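PDB 3FDJ: DegV family protein, which is of uncharacterised function but, as a DegV family member, probably binds a fatty acid or similar lipid between its two domains. Local coordinates for residues A[152-158]-A[271-277]; A[221-226]-A[244-250]; A[8-14]-A[118-123]; A[83-87]-A[193-197]; A[38-44]-A[258-263]. One frame throughout, in Å; residues are numbered along the deposited sequence.

In the fold
Contacts 1 and 2 sit in the domain whose sheet holds strands 153-159 and 271-276, and contact 3 lies near the centre of the chain. Contacts 1 and 3, centres about 12 Å apart, are joined where Thr153 OG1 meets Gln121 NE2 at 2.7 Å. Contact 2 is bound to contact 1 through Glu276 OE1 and Lys225 N at 3.1 Å. Contact 3 touches contact 5 through Ser10 and Asp13. Leu155, Thr118, Met87 and Leu261, from contacts 1, 3, 4 and 5, each lie near bound hexaethylene glycol, probably from the crystallisation liquor. Its position is consistent with a lipid pocket between the domains, as in relatives. The sodium ion, at Lys160, Ala179 and Ile184, is a separate site.

Contact 1: A[152-158]-A[271-277]; sequences KTRLFCS and IILSCET
Arg154 O accepts two bonds, from Cys275 N at 3.0 Å and from the hydroxyl Ser274 OG at 2.8 Å. Strands 153-159 and 271-276 are antiparallel inner neighbours of the six-stranded mixed sheet. The axes of the two short strands run at 163° to each other. Leu273 N to Phe156 O is the straightest backbone bond, at 2.8 Å, and Thr277 N to Lys152 O extends the pairing at one end. The Ser274 hydroxyl is anti to the backbone N (chi1 -174°), which turns it to the next strand. It meets the Arg154 carbonyl from above its plane. With an alanine here, that carbonyl would probably keep its backbone donor but lose its second one.

Leu155, Cys157, Ile272 and Ser274 share one face of the sheet, where Leu155, Ile272 and Ser274 touch helix 120-134. Leu155 CD1 presses on Ile272 CG2 at 3.4 Å, tighter than usual carbon contact. Phe156 and Leu273 lie on the other face, under helices 205-219 and 234-248. The Arg154 guanidinium is bonded to Thr189 and has Phe156 CZ 3.7 Å above one face, toward its rim. Leu273 CD1 comes to the edge of the Phe156 ring, 4.2 Å from CD2.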
# COMPACT_ATOMS: atom_id res chain seq x y z
N LYS A 152 -6.59 -9.81 -10.85
CA LYS A 152 -7.90 -9.92 -10.23
C LYS A 152 -7.92 -9.24 -8.86
O LYS A 152 -8.54 -9.74 -7.89
CB LYS A 152 -8.32 -11.40 -10.08
CG LYS A 152 -8.36 -12.14 -11.39
CD LYS A 152 -8.79 -13.60 -11.19
CE LYS A 152 -9.09 -14.27 -12.51
NZ LYS A 152 -10.21 -13.59 -13.26
N THR A 153 -7.22 -8.11 -8.76
CA THR A 153 -7.23 -7.29 -7.54
C THR A 153 -7.36 -5.81 -7.95
O THR A 153 -6.93 -5.43 -9.03
CB THR A 153 -5.97 -7.48 -6.64
OG1 THR A 153 -4.80 -7.01 -7.33
CG2 THR A 153 -5.77 -8.95 -6.23
N ARG A 154 -7.96 -4.99 -7.07
CA ARG A 154 -8.16 -3.57 -7.31
C ARG A 154 -7.91 -2.79 -6.04
O ARG A 154 -7.97 -3.35 -4.95
CB ARG A 154 -9.57 -3.29 -7.77
CG ARG A 154 -9.92 -3.86 -9.15
CD ARG A 154 -9.17 -3.19 -10.31
NE ARG A 154 -9.38 -1.75 -10.36
CZ ARG A 154 -10.41 -1.12 -10.92
NH1 ARG A 154 -11.37 -1.79 -11.55
NH2 ARG A 154 -10.46 0.22 -10.88
N LEU A 155 -7.68 -1.50 -6.21
CA LEU A 155 -7.54 -0.59 -5.09
C LEU A 155 -8.39 0.65 -5.32
O LEU A 155 -8.40 1.21 -6.41
CB LEU A 155 -6.08 -0.17 -4.90
CG LEU A 155 -5.82 0.84 -3.78
CD1 LEU A 155 -4.49 0.53 -3.08
CD2 LEU A 155 -5.85 2.26 -4.28
N PHE A 156 -9.06 1.09 -4.26
CA PHE A 156 -9.76 2.36 -4.26
C PHE A 156 -9.37 3.14 -3.01
O PHE A 156 -9.02 2.54 -1.97
CB PHE A 156 -11.28 2.14 -4.28
CG PHE A 156 -11.77 1.43 -5.50
CD1 PHE A 156 -11.93 2.12 -6.71
CD2 PHE A 156 -12.03 0.07 -5.47
CE1 PHE A 156 -12.34 1.46 -7.86
CE2 PHE A 156 -12.46 -0.59 -6.62
CZ PHE A 156 -12.60 0.10 -7.81
N CYS A 157 -9.43 4.46 -3.10
CA CYS A 157 -9.11 5.28 -1.95
C CYS A 157 -10.08 6.45 -1.87
O CYS A 157 -10.70 6.82 -2.86
CB CYS A 157 -7.67 5.77 -2.01
SG CYS A 157 -7.29 6.80 -3.39
N SER A 158 -10.20 7.01 -0.68
CA SER A 158 -10.88 8.28 -0.48
C SER A 158 -10.01 9.17 0.40
O SER A 158 -9.71 8.81 1.55
CB SER A 158 -12.25 8.05 0.15
OG SER A 158 -12.95 9.28 0.26
N ILE A 271 -8.70 6.89 3.65
CA ILE A 271 -9.00 5.46 3.57
C ILE A 271 -8.38 4.89 2.30
O ILE A 271 -8.39 5.55 1.26
CB ILE A 271 -10.52 5.23 3.51
CG1 ILE A 271 -11.20 5.66 4.82
CG2 ILE A 271 -10.84 3.77 3.16
CD1 ILE A 271 -10.86 4.81 5.99
N ILE A 272 -7.84 3.68 2.38
CA ILE A 272 -7.45 2.94 1.18
C ILE A 272 -7.96 1.51 1.32
O ILE A 272 -7.82 0.90 2.37
CB ILE A 272 -5.92 2.89 0.98
CG1 ILE A 272 -5.25 4.24 1.23
CG2 ILE A 272 -5.61 2.34 -0.42
CD1 ILE A 272 -3.72 4.16 1.17
N LEU A 273 -8.56 0.99 0.26
CA LEU A 273 -9.03 -0.37 0.28
C LEU A 273 -8.59 -1.15 -0.93
O LEU A 273 -8.41 -0.61 -2.01
CB LEU A 273 -10.55 -0.47 0.46
CG LEU A 273 -11.55 -0.29 -0.65
CD1 LEU A 273 -11.63 -1.55 -1.58
CD2 LEU A 273 -12.93 -0.02 -0.03
N SER A 274 -8.38 -2.44 -0.72
CA SER A 274 -8.09 -3.33 -1.81
C SER A 274 -8.92 -4.59 -1.72
O SER A 274 -9.30 -5.03 -0.62
CB SER A 274 -6.60 -3.64 -1.85
OG SER A 274 -6.31 -4.41 -3.00
N CYS A 275 -9.24 -5.16 -2.88
CA CYS A 275 -10.05 -6.38 -2.93
C CYS A 275 -9.66 -7.30 -4.05
O CYS A 275 -9.10 -6.87 -5.06
CB CYS A 275 -11.53 -6.03 -3.08
SG CYS A 275 -11.93 -5.13 -4.56
N GLU A 276 -9.97 -8.58 -3.87
CA GLU A 276 -10.00 -9.56 -4.95
C GLU A 276 -11.29 -9.41 -5.74
O GLU A 276 -12.38 -9.24 -5.15
CB GLU A 276 -10.05 -10.98 -4.39
CG GLU A 276 -8.86 -11.45 -3.71
CD GLU A 276 -9.06 -12.84 -3.10
OE1 GLU A 276 -10.22 -13.21 -2.72
OE2 GLU A 276 -8.05 -13.56 -2.99
N THR A 277 -11.19 -9.51 -7.06
CA THR A 277 -12.35 -9.49 -7.95
C THR A 277 -12.47 -10.83 -8.68
O THR A 277 -11.59 -11.67 -8.58
CB THR A 277 -12.22 -8.36 -8.99
OG1 THR A 277 -11.05 -8.56 -9.82
CG2 THR A 277 -12.12 -6.98 -8.29

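Contact 2: A[221-226]-A[244-250]; sequences YEGGKL and IKQAYGT
Tyr221 and Tyr248 form a T-shaped stack. The edge of Tyr221 points at the face of Tyr248, with centroids 4.9 Å apart and planes at 75°. Tyr221 CD2 lies over the centre of the Tyr248 ring. The Tyr221 ring is itself covered on one face by Gly223 N, 3.4 Å above its centre. The phenol Tyr248 OH is bonded to Asp217.

The hydrogen bonds gather on Tyr221 OH. It accepts from Thr250 OG1 at 2.7 Å and donates to Gly224 O at 2.7 Å. This short relay ties the loop 221-225 to the residues just past helix 234-248. That helix belongs to the beta-alpha-beta crossover between parallel strands 226-230 and 253-257. The contact therefore joins the entry of the crossover to the end of its helix. Gly249, with positive phi, ends that helix.

Apolar packing fills the inner side. Leu226 and Ile244 meet tip to tip, CD2 to CD1 at 3.5 Å. Ile244 CG2, anti to the backbone N, also approaches Tyr221 CE2 at 3.6 Å. Backbone crowding limits Gly223, where a side-chain carbon would fall 2.8 Å from Tyr248 O.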
# COMPACT_ATOMS: atom_id res chain seq x y z
N TYR A 221 -16.27 -7.17 -8.12
CA TYR A 221 -16.18 -7.64 -6.73
C TYR A 221 -17.37 -8.56 -6.43
O TYR A 221 -18.52 -8.22 -6.74
CB TYR A 221 -16.15 -6.49 -5.73
CG TYR A 221 -15.95 -6.99 -4.33
CD1 TYR A 221 -14.76 -7.62 -3.97
CD2 TYR A 221 -16.93 -6.84 -3.35
CE1 TYR A 221 -14.56 -8.10 -2.69
CE2 TYR A 221 -16.74 -7.31 -2.07
CZ TYR A 221 -15.55 -7.93 -1.74
OH TYR A 221 -15.35 -8.42 -0.47
N GLU A 222 -17.07 -9.73 -5.86
CA GLU A 222 -18.08 -10.73 -5.54
C GLU A 222 -17.91 -11.33 -4.13
O GLU A 222 -18.17 -12.51 -3.90
CB GLU A 222 -18.04 -11.83 -6.60
CG GLU A 222 -18.60 -11.37 -7.93
CD GLU A 222 -18.74 -12.49 -8.97
OE1 GLU A 222 -18.20 -13.60 -8.73
OE2 GLU A 222 -19.39 -12.22 -10.02
N GLY A 223 -17.45 -10.52 -3.19
CA GLY A 223 -17.38 -10.96 -1.80
C GLY A 223 -16.08 -11.61 -1.35
O GLY A 223 -16.04 -12.21 -0.29
N GLY A 224 -15.02 -11.50 -2.14
CA GLY A 224 -13.71 -12.04 -1.78
C GLY A 224 -12.94 -11.19 -0.79
O GLY A 224 -13.46 -10.26 -0.18
N LYS A 225 -11.66 -11.50 -0.64
CA LYS A 225 -10.84 -10.86 0.36
C LYS A 225 -10.85 -9.33 0.20
O LYS A 225 -10.79 -8.81 -0.90
CB LYS A 225 -9.42 -11.43 0.23
CG LYS A 225 -8.47 -10.88 1.25
CD LYS A 225 -7.07 -11.44 1.06
CE LYS A 225 -7.01 -12.90 1.35
NZ LYS A 225 -5.61 -13.33 1.59
N LEU A 226 -10.96 -8.64 1.34
CA LEU A 226 -11.08 -7.19 1.42
C LEU A 226 -10.16 -6.69 2.52
O LEU A 226 -10.19 -7.21 3.65
CB LEU A 226 -12.52 -6.80 1.79
CG LEU A 226 -12.80 -5.34 2.17
CD1 LEU A 226 -12.60 -4.48 0.96
CD2 LEU A 226 -14.23 -5.21 2.76
N ILE A 244 -19.83 -3.49 2.94
CA ILE A 244 -19.39 -4.54 2.03
C ILE A 244 -19.85 -5.92 2.51
O ILE A 244 -20.31 -6.73 1.71
CB ILE A 244 -17.88 -4.46 1.81
CG1 ILE A 244 -17.56 -3.20 0.99
CG2 ILE A 244 -17.38 -5.69 1.08
CD1 ILE A 244 -16.09 -2.84 0.94
N LYS A 245 -19.80 -6.17 3.81
CA LYS A 245 -20.31 -7.43 4.37
C LYS A 245 -21.77 -7.61 4.04
O LYS A 245 -22.18 -8.70 3.64
CB LYS A 245 -20.12 -7.49 5.88
CG LYS A 245 -18.69 -7.71 6.28
CD LYS A 245 -18.55 -8.00 7.76
CE LYS A 245 -18.02 -6.82 8.53
NZ LYS A 245 -17.73 -7.23 9.95
N GLN A 246 -22.54 -6.55 4.21
CA GLN A 246 -23.97 -6.60 3.98
C GLN A 246 -24.32 -6.80 2.51
O GLN A 246 -25.21 -7.58 2.19
CB GLN A 246 -24.65 -5.34 4.53
CG GLN A 246 -26.16 -5.25 4.32
CD GLN A 246 -26.98 -6.24 5.18
OE1 GLN A 246 -26.43 -7.01 5.98
NE2 GLN A 246 -28.29 -6.22 4.99
N ALA A 247 -23.63 -6.08 1.63
CA ALA A 247 -23.96 -6.07 0.19
C ALA A 247 -23.43 -7.29 -0.54
O ALA A 247 -24.06 -7.77 -1.49
CB ALA A 247 -23.43 -4.79 -0.46
N TYR A 248 -22.28 -7.80 -0.12
CA TYR A 248 -21.62 -8.88 -0.86
C TYR A 248 -21.42 -10.18 -0.09
O TYR A 248 -21.01 -11.17 -0.67
CB TYR A 248 -20.26 -8.40 -1.37
CG TYR A 248 -20.33 -7.16 -2.24
CD1 TYR A 248 -20.61 -7.26 -3.60
CD2 TYR A 248 -20.11 -5.91 -1.71
CE1 TYR A 248 -20.69 -6.11 -4.40
CE2 TYR A 248 -20.17 -4.77 -2.50
CZ TYR A 248 -20.46 -4.88 -3.84
OH TYR A 248 -20.51 -3.74 -4.62
N GLY A 249 -21.70 -10.19 1.21
CA GLY A 249 -21.56 -11.40 2.01
C GLY A 249 -20.12 -11.73 2.37
O GLY A 249 -19.82 -12.84 2.78
N THR A 250 -19.23 -10.76 2.24
CA THR A 250 -17.81 -10.94 2.53
C THR A 250 -17.60 -11.41 3.97
O THR A 250 -18.22 -10.89 4.88
CB THR A 250 -17.09 -9.61 2.38
OG1 THR A 250 -17.49 -9.02 1.13
CG2 THR A 250 -15.57 -9.79 2.44

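Contact 3: A[8-14]-A[118-123]; sequences ADSACDI and TGPQMR
The N-terminus of helix 120-134 docks on the turn that follows strand 5-9, with Gly119 at the N-cap set against Ala11 and Asp13. The turn begins as an Asx turn and runs into the 3-10 segment 10-12. Asp9 OD1 accepts from Ala11 N at 2.9 Å through its anti lone pair, and Asp9 OD2 is bonded to Ile83 N.

Gly119 N gives Ala11 O a weak bond at 3.0 Å, bent to 123°. Asp13 OD2 rests 3.4 Å from Gly119 CA, while its other oxygen is bonded to Gly259. Gly119 has positive phi, and a side-chain carbon would strike Pro120 CD.

Met122, present as selenomethionine, carries most of the packing. Its chain is straight at chi2 but bends at chi3 (65°), which carries CE to the Asp9 carboxylate, 3.5 Å from OD1. CE also touches Cys12 CB at 4.0 Å, and SE lies 3.9 Å from Ala11 CB. At the other end the extended Arg123 passes Ile14 at about a right angle, NH1 to CG2 at 3.6 Å. Its guanidinium also pairs with Glu127 and makes a cation-pi contact with Tyr256.

One weak bond crosses between the segments, and the joint rests mainly on apolar packing. The Asp9 carboxylate beside that packing is buried, but backbone N-H groups satisfy both its oxygens.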
# COMPACT_ATOMS: atom_id res chain seq x y z
N ALA A 8 8.86 -6.65 2.04
CA ALA A 8 8.10 -5.57 1.41
C ALA A 8 8.57 -4.24 1.92
O ALA A 8 9.04 -4.14 3.05
CB ALA A 8 6.60 -5.73 1.67
N ASP A 9 8.44 -3.19 1.11
CA ASP A 9 8.61 -1.88 1.69
C ASP A 9 7.45 -1.52 2.63
O ASP A 9 6.36 -2.10 2.59
CB ASP A 9 8.85 -0.83 0.63
CG ASP A 9 7.66 -0.57 -0.20
OD1 ASP A 9 6.65 -0.07 0.37
OD2 ASP A 9 7.75 -0.82 -1.43
N SER A 10 7.72 -0.53 3.48
CA SER A 10 6.82 -0.15 4.56
C SER A 10 5.49 0.47 4.09
O SER A 10 4.59 0.66 4.89
CB SER A 10 7.54 0.80 5.53
OG SER A 10 7.78 2.07 4.92
N ALA A 11 5.37 0.76 2.79
CA ALA A 11 4.06 1.15 2.23
C ALA A 11 3.02 0.03 2.35
O ALA A 11 1.84 0.30 2.13
CB ALA A 11 4.19 1.59 0.79
N CYS A 12 3.44 -1.19 2.69
CA CYS A 12 2.49 -2.28 2.93
C CYS A 12 1.74 -2.16 4.26
O CYS A 12 0.79 -2.90 4.50
CB CYS A 12 3.19 -3.63 2.84
SG CYS A 12 4.23 -4.00 4.22
N ASP A 13 2.18 -1.24 5.11
CA ASP A 13 1.53 -0.90 6.41
C ASP A 13 1.70 -1.96 7.52
O ASP A 13 1.26 -1.71 8.65
CB ASP A 13 0.02 -0.58 6.27
CG ASP A 13 -0.29 0.50 5.21
OD1 ASP A 13 0.29 1.60 5.30
OD2 ASP A 13 -1.17 0.25 4.33
N ILE A 14 2.32 -3.10 7.23
CA ILE A 14 2.41 -4.19 8.20
C ILE A 14 3.86 -4.51 8.52
O ILE A 14 4.77 -4.17 7.74
CB ILE A 14 1.65 -5.46 7.76
CG1 ILE A 14 2.18 -6.03 6.45
CG2 ILE A 14 0.17 -5.12 7.60
CD1 ILE A 14 1.74 -7.46 6.14
N THR A 118 -0.17 0.12 -3.77
CA THR A 118 0.33 0.48 -2.45
C THR A 118 -0.56 -0.16 -1.39
O THR A 118 -1.63 -0.69 -1.71
CB THR A 118 0.34 2.01 -2.26
OG1 THR A 118 1.19 2.34 -1.15
CG2 THR A 118 -1.09 2.56 -2.05
N GLY A 119 -0.11 -0.08 -0.15
CA GLY A 119 -0.93 -0.37 1.01
C GLY A 119 -1.66 -1.69 0.94
O GLY A 119 -1.03 -2.74 0.82
N PRO A 120 -3.01 -1.64 1.03
CA PRO A 120 -3.72 -2.89 1.15
C PRO A 120 -3.61 -3.82 -0.05
O PRO A 120 -3.79 -5.02 0.11
CB PRO A 120 -5.18 -2.46 1.38
CG PRO A 120 -5.26 -1.09 0.86
CD PRO A 120 -3.90 -0.49 1.19
N GLN A 121 -3.31 -3.29 -1.23
CA GLN A 121 -3.08 -4.16 -2.39
C GLN A 121 -1.76 -4.93 -2.24
O GLN A 121 -1.70 -6.13 -2.56
CB GLN A 121 -3.17 -3.36 -3.70
CG GLN A 121 -3.22 -4.23 -4.99
CD GLN A 121 -3.93 -3.55 -6.17
OE1 GLN A 121 -4.11 -2.34 -6.21
NE2 GLN A 121 -4.28 -4.34 -7.20
N MSE A 122 -0.73 -4.27 -1.72
CA MSE A 122 0.54 -4.93 -1.36
C MSE A 122 0.26 -6.00 -0.30
O MSE A 122 0.76 -7.12 -0.41
CB MSE A 122 1.59 -3.93 -0.85
CG MSE A 122 2.02 -2.92 -1.89
SE MSE A 122 3.22 -1.63 -1.15
CE MSE A 122 4.75 -2.84 -0.74
N ARG A 123 -0.57 -5.67 0.69
CA ARG A 123 -0.95 -6.67 1.70
C ARG A 123 -1.61 -7.90 1.09
O ARG A 123 -1.26 -9.03 1.44
CB ARG A 123 -1.82 -6.08 2.81
CG ARG A 123 -2.12 -7.08 3.86
CD ARG A 123 -2.82 -6.48 5.04
NE ARG A 123 -3.07 -7.54 6.00
CZ ARG A 123 -3.28 -7.35 7.30
NH1 ARG A 123 -3.27 -6.12 7.85
NH2 ARG A 123 -3.45 -8.42 8.07

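Contact 4: A[83-87]-A[193-197]; sequences ITAGM and HGTLE
Met87, present as selenomethionine, reaches across to residues 194-196 with CG, SE and CE. From CB the chain leaves with CG anti to the carbonyl carbon (chi1 -61°). This brings CG to Gly194 O at 3.5 Å, with Thr195 CA a little further off. SE then runs on toward the start of strand 196-203, 3.9 Å from Leu196 N. Bends at chi2 and chi3 turn CE back, and CE stays near both, 3.9 Å from Leu196 N and 4.0 Å from Gly194 O. The Met87 side chain also meets a bound hexaethylene glycol.

The polar part of the contact centres on the same Gly194 O. Thr84 OG1 donates to Gly194 O at 2.6 Å, in the carbonyl plane and on a lone pair. The same hydroxyl accepts from Gly86 N at 2.9 Å, which makes an ST turn. Thr84 follows strand 77-82, and Gly194 lies in the hairpin connection between antiparallel strands 184-190 and 196-203. The contact thus joins a loop of one sheet to a hairpin of the other.

Both glycines are set close. A side-chain carbon on Gly194 would stand 2.3 Å from Thr84 OG1, and one on Gly86 would clash with the carbonyls of His193 and Gly194. Thr195 CG2 packs loosely on Gly86 O, while Thr195 OG1 is bonded to Ser191.

The Thr84 hydroxyl is used both as donor and as acceptor, which fixes its rotation. Met87 gives the joint an apolar side, consistent with a pocket that takes lipid chains in this family.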
# COMPACT_ATOMS: atom_id res chain seq x y z
N ILE A 83 5.99 -0.89 -3.58
CA ILE A 83 5.06 0.14 -4.02
C ILE A 83 5.31 0.41 -5.52
O ILE A 83 6.41 0.19 -6.04
CB ILE A 83 5.24 1.40 -3.14
CG1 ILE A 83 4.32 2.58 -3.56
CG2 ILE A 83 6.68 1.82 -3.15
CD1 ILE A 83 4.19 3.63 -2.46
N THR A 84 4.25 0.82 -6.21
CA THR A 84 4.27 1.07 -7.63
C THR A 84 5.53 1.78 -8.17
O THR A 84 5.95 2.85 -7.69
CB THR A 84 3.01 1.85 -8.08
OG1 THR A 84 3.12 2.15 -9.47
CG2 THR A 84 2.83 3.14 -7.26
N ALA A 85 6.11 1.16 -9.19
CA ALA A 85 7.22 1.76 -9.91
C ALA A 85 6.75 3.00 -10.65
O ALA A 85 7.57 3.82 -11.08
CB ALA A 85 7.80 0.74 -10.88
N GLY A 86 5.45 3.16 -10.81
CA GLY A 86 4.88 4.31 -11.47
C GLY A 86 4.92 5.57 -10.66
O GLY A 86 4.71 6.66 -11.22
N MSE A 87 5.13 5.47 -9.34
CA MSE A 87 5.17 6.66 -8.49
C MSE A 87 6.34 6.78 -7.54
O MSE A 87 6.44 7.77 -6.79
CB MSE A 87 3.87 6.72 -7.72
CG MSE A 87 2.73 6.85 -8.72
SE MSE A 87 1.40 7.94 -8.03
CE MSE A 87 0.85 6.44 -7.05
N HIS A 193 -1.41 1.86 -15.08
CA HIS A 193 -0.01 2.29 -15.11
C HIS A 193 0.61 2.44 -13.73
O HIS A 193 1.72 2.97 -13.61
CB HIS A 193 0.11 3.64 -15.83
CG HIS A 193 -0.51 3.64 -17.18
ND1 HIS A 193 0.06 2.98 -18.25
CD2 HIS A 193 -1.65 4.20 -17.64
CE1 HIS A 193 -0.71 3.14 -19.32
NE2 HIS A 193 -1.75 3.87 -18.97
N GLY A 194 -0.11 2.01 -12.69
CA GLY A 194 0.39 2.16 -11.35
C GLY A 194 0.46 3.59 -10.89
O GLY A 194 1.37 3.96 -10.14
N THR A 195 -0.51 4.41 -11.29
CA THR A 195 -0.60 5.77 -10.83
C THR A 195 -1.97 6.01 -10.20
O THR A 195 -2.87 5.17 -10.30
CB THR A 195 -0.38 6.76 -11.98
OG1 THR A 195 -1.38 6.54 -12.99
CG2 THR A 195 1.02 6.57 -12.60
N LEU A 196 -2.12 7.15 -9.54
CA LEU A 196 -3.36 7.47 -8.85
C LEU A 196 -4.29 8.10 -9.87
O LEU A 196 -3.97 9.13 -10.46
CB LEU A 196 -3.10 8.44 -7.71
CG LEU A 196 -4.32 8.91 -6.91
CD1 LEU A 196 -5.14 7.77 -6.31
CD2 LEU A 196 -3.86 9.87 -5.81
N GLU A 197 -5.41 7.43 -10.12
CA GLU A 197 -6.39 7.89 -11.09
C GLU A 197 -7.59 8.40 -10.31
O GLU A 197 -8.23 7.62 -9.64
CB GLU A 197 -6.78 6.70 -11.95
CG GLU A 197 -7.66 6.98 -13.12
CD GLU A 197 -7.43 5.92 -14.17
OE1 GLU A 197 -7.80 4.75 -13.90
OE2 GLU A 197 -6.82 6.23 -15.22

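Contact 5: A[38-44]-A[258-263]; sequences DDGQLDI and AGGLCS
Asp38 holds the first turn of helix 260-266 by two backbone N-H groups. OD1 accepts from Gly260 N at 2.8 Å and OD2 from Leu261 N at 3.0 Å. Both donors come from above the carboxylate plane. The carboxyl group is anti to the backbone N (chi1 -173°), extended toward the helix, and OD2 has a further bond to Ser10 OG. A leucine in its place would probably leave these two N-H groups without their acceptor and would cost Ser10 OG one of its partners.

This side is packed closely. Leu42 CD2 lies 3.7 Å from Gly260 CA, where a side-chain carbon would clash with both Leu42 and Asp38. Ile44 CD1 touches Gly259 C at 3.6 Å, and its CG2 rests 3.7 Å from Ser263 OG. That hydroxyl turns back to Gly259 O at 2.7 Å.

The far side is loose. Residues 39-42 form a type I turn, and Gly40 and Gln41 are exposed. Asp39 OD1 accepts from Gln41 N at 2.8 Å, an Asx turn within that loop. Asp43 is also exposed and is the N-cap of helix 44-52.

The helix dipole would probably favour the negative charge of Asp38. The amino end of helix 260-266 thus has its N-H groups satisfied by a carboxylate distant in sequence, Gly259 at the N-cap position having no side chain to do so.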
# COMPACT_ATOMS: atom_id res chain seq x y z
N ASP A 38 9.86 5.07 8.79
CA ASP A 38 8.60 4.32 8.88
C ASP A 38 8.88 2.90 9.39
O ASP A 38 8.74 1.92 8.67
CB ASP A 38 7.92 4.30 7.49
CG ASP A 38 6.52 3.68 7.51
OD1 ASP A 38 5.97 3.46 8.61
OD2 ASP A 38 5.96 3.46 6.39
N ASP A 39 9.24 2.81 10.66
CA ASP A 39 9.61 1.53 11.26
C ASP A 39 8.79 1.32 12.52
O ASP A 39 7.81 2.05 12.77
CB ASP A 39 11.13 1.51 11.54
CG ASP A 39 11.58 2.57 12.56
OD1 ASP A 39 10.73 3.22 13.22
OD2 ASP A 39 12.81 2.76 12.70
N GLY A 40 9.21 0.37 13.36
CA GLY A 40 8.53 0.14 14.64
C GLY A 40 8.55 1.27 15.66
O GLY A 40 7.78 1.27 16.62
N GLN A 41 9.45 2.23 15.49
CA GLN A 41 9.61 3.30 16.47
C GLN A 41 8.72 4.51 16.16
O GLN A 41 8.60 5.40 17.00
CB GLN A 41 11.07 3.77 16.51
CG GLN A 41 12.07 2.66 16.71
CD GLN A 41 11.82 1.95 18.00
OE1 GLN A 41 11.50 0.75 18.01
NE2 GLN A 41 11.93 2.68 19.11
N LEU A 42 8.12 4.57 14.98
CA LEU A 42 7.44 5.78 14.54
C LEU A 42 6.14 6.13 15.28
O LEU A 42 5.21 5.31 15.35
CB LEU A 42 7.17 5.72 13.03
CG LEU A 42 6.64 7.00 12.38
CD1 LEU A 42 7.57 8.16 12.61
CD2 LEU A 42 6.45 6.73 10.88
N ASP A 43 6.08 7.35 15.79
CA ASP A 43 4.86 7.90 16.38
C ASP A 43 4.13 8.68 15.29
O ASP A 43 4.42 9.85 15.03
CB ASP A 43 5.20 8.79 17.59
CG ASP A 43 3.94 9.41 18.23
OD1 ASP A 43 2.85 9.38 17.61
OD2 ASP A 43 4.05 9.93 19.36
N ILE A 44 3.20 8.02 14.64
CA ILE A 44 2.56 8.58 13.45
C ILE A 44 1.68 9.76 13.81
O ILE A 44 1.65 10.75 13.10
CB ILE A 44 1.75 7.51 12.69
CG1 ILE A 44 2.71 6.54 12.00
CG2 ILE A 44 0.82 8.16 11.67
CD1 ILE A 44 2.09 5.23 11.60
N ALA A 258 -3.00 2.47 8.81
CA ALA A 258 -1.92 2.77 7.87
C ALA A 258 -0.59 2.97 8.60
O ALA A 258 -0.56 3.35 9.78
CB ALA A 258 -2.28 4.01 7.05
N GLY A 259 0.51 2.66 7.90
CA GLY A 259 1.84 2.94 8.39
C GLY A 259 2.22 4.37 8.06
O GLY A 259 1.38 5.13 7.60
N GLY A 260 3.48 4.71 8.30
CA GLY A 260 3.99 6.07 8.16
C GLY A 260 3.87 6.63 6.74
O GLY A 260 3.39 7.73 6.55
N LEU A 261 4.33 5.87 5.76
CA LEU A 261 4.35 6.32 4.37
C LEU A 261 2.94 6.54 3.86
O LEU A 261 2.62 7.59 3.30
CB LEU A 261 5.06 5.27 3.51
CG LEU A 261 5.36 5.62 2.04
CD1 LEU A 261 4.13 5.55 1.17
CD2 LEU A 261 6.05 7.01 1.96
N CYS A 262 2.07 5.56 4.05
CA CYS A 262 0.69 5.71 3.63
C CYS A 262 -0.02 6.82 4.42
O CYS A 262 -0.83 7.53 3.84
CB CYS A 262 -0.08 4.40 3.67
SG CYS A 262 0.43 3.24 2.31
N SER A 263 0.32 7.01 5.68
CA SER A 263 -0.28 8.10 6.48
C SER A 263 0.15 9.46 5.94
O SER A 263 -0.67 10.37 5.86
CB SER A 263 0.06 7.97 7.97
OG SER A 263 -0.54 6.80 8.54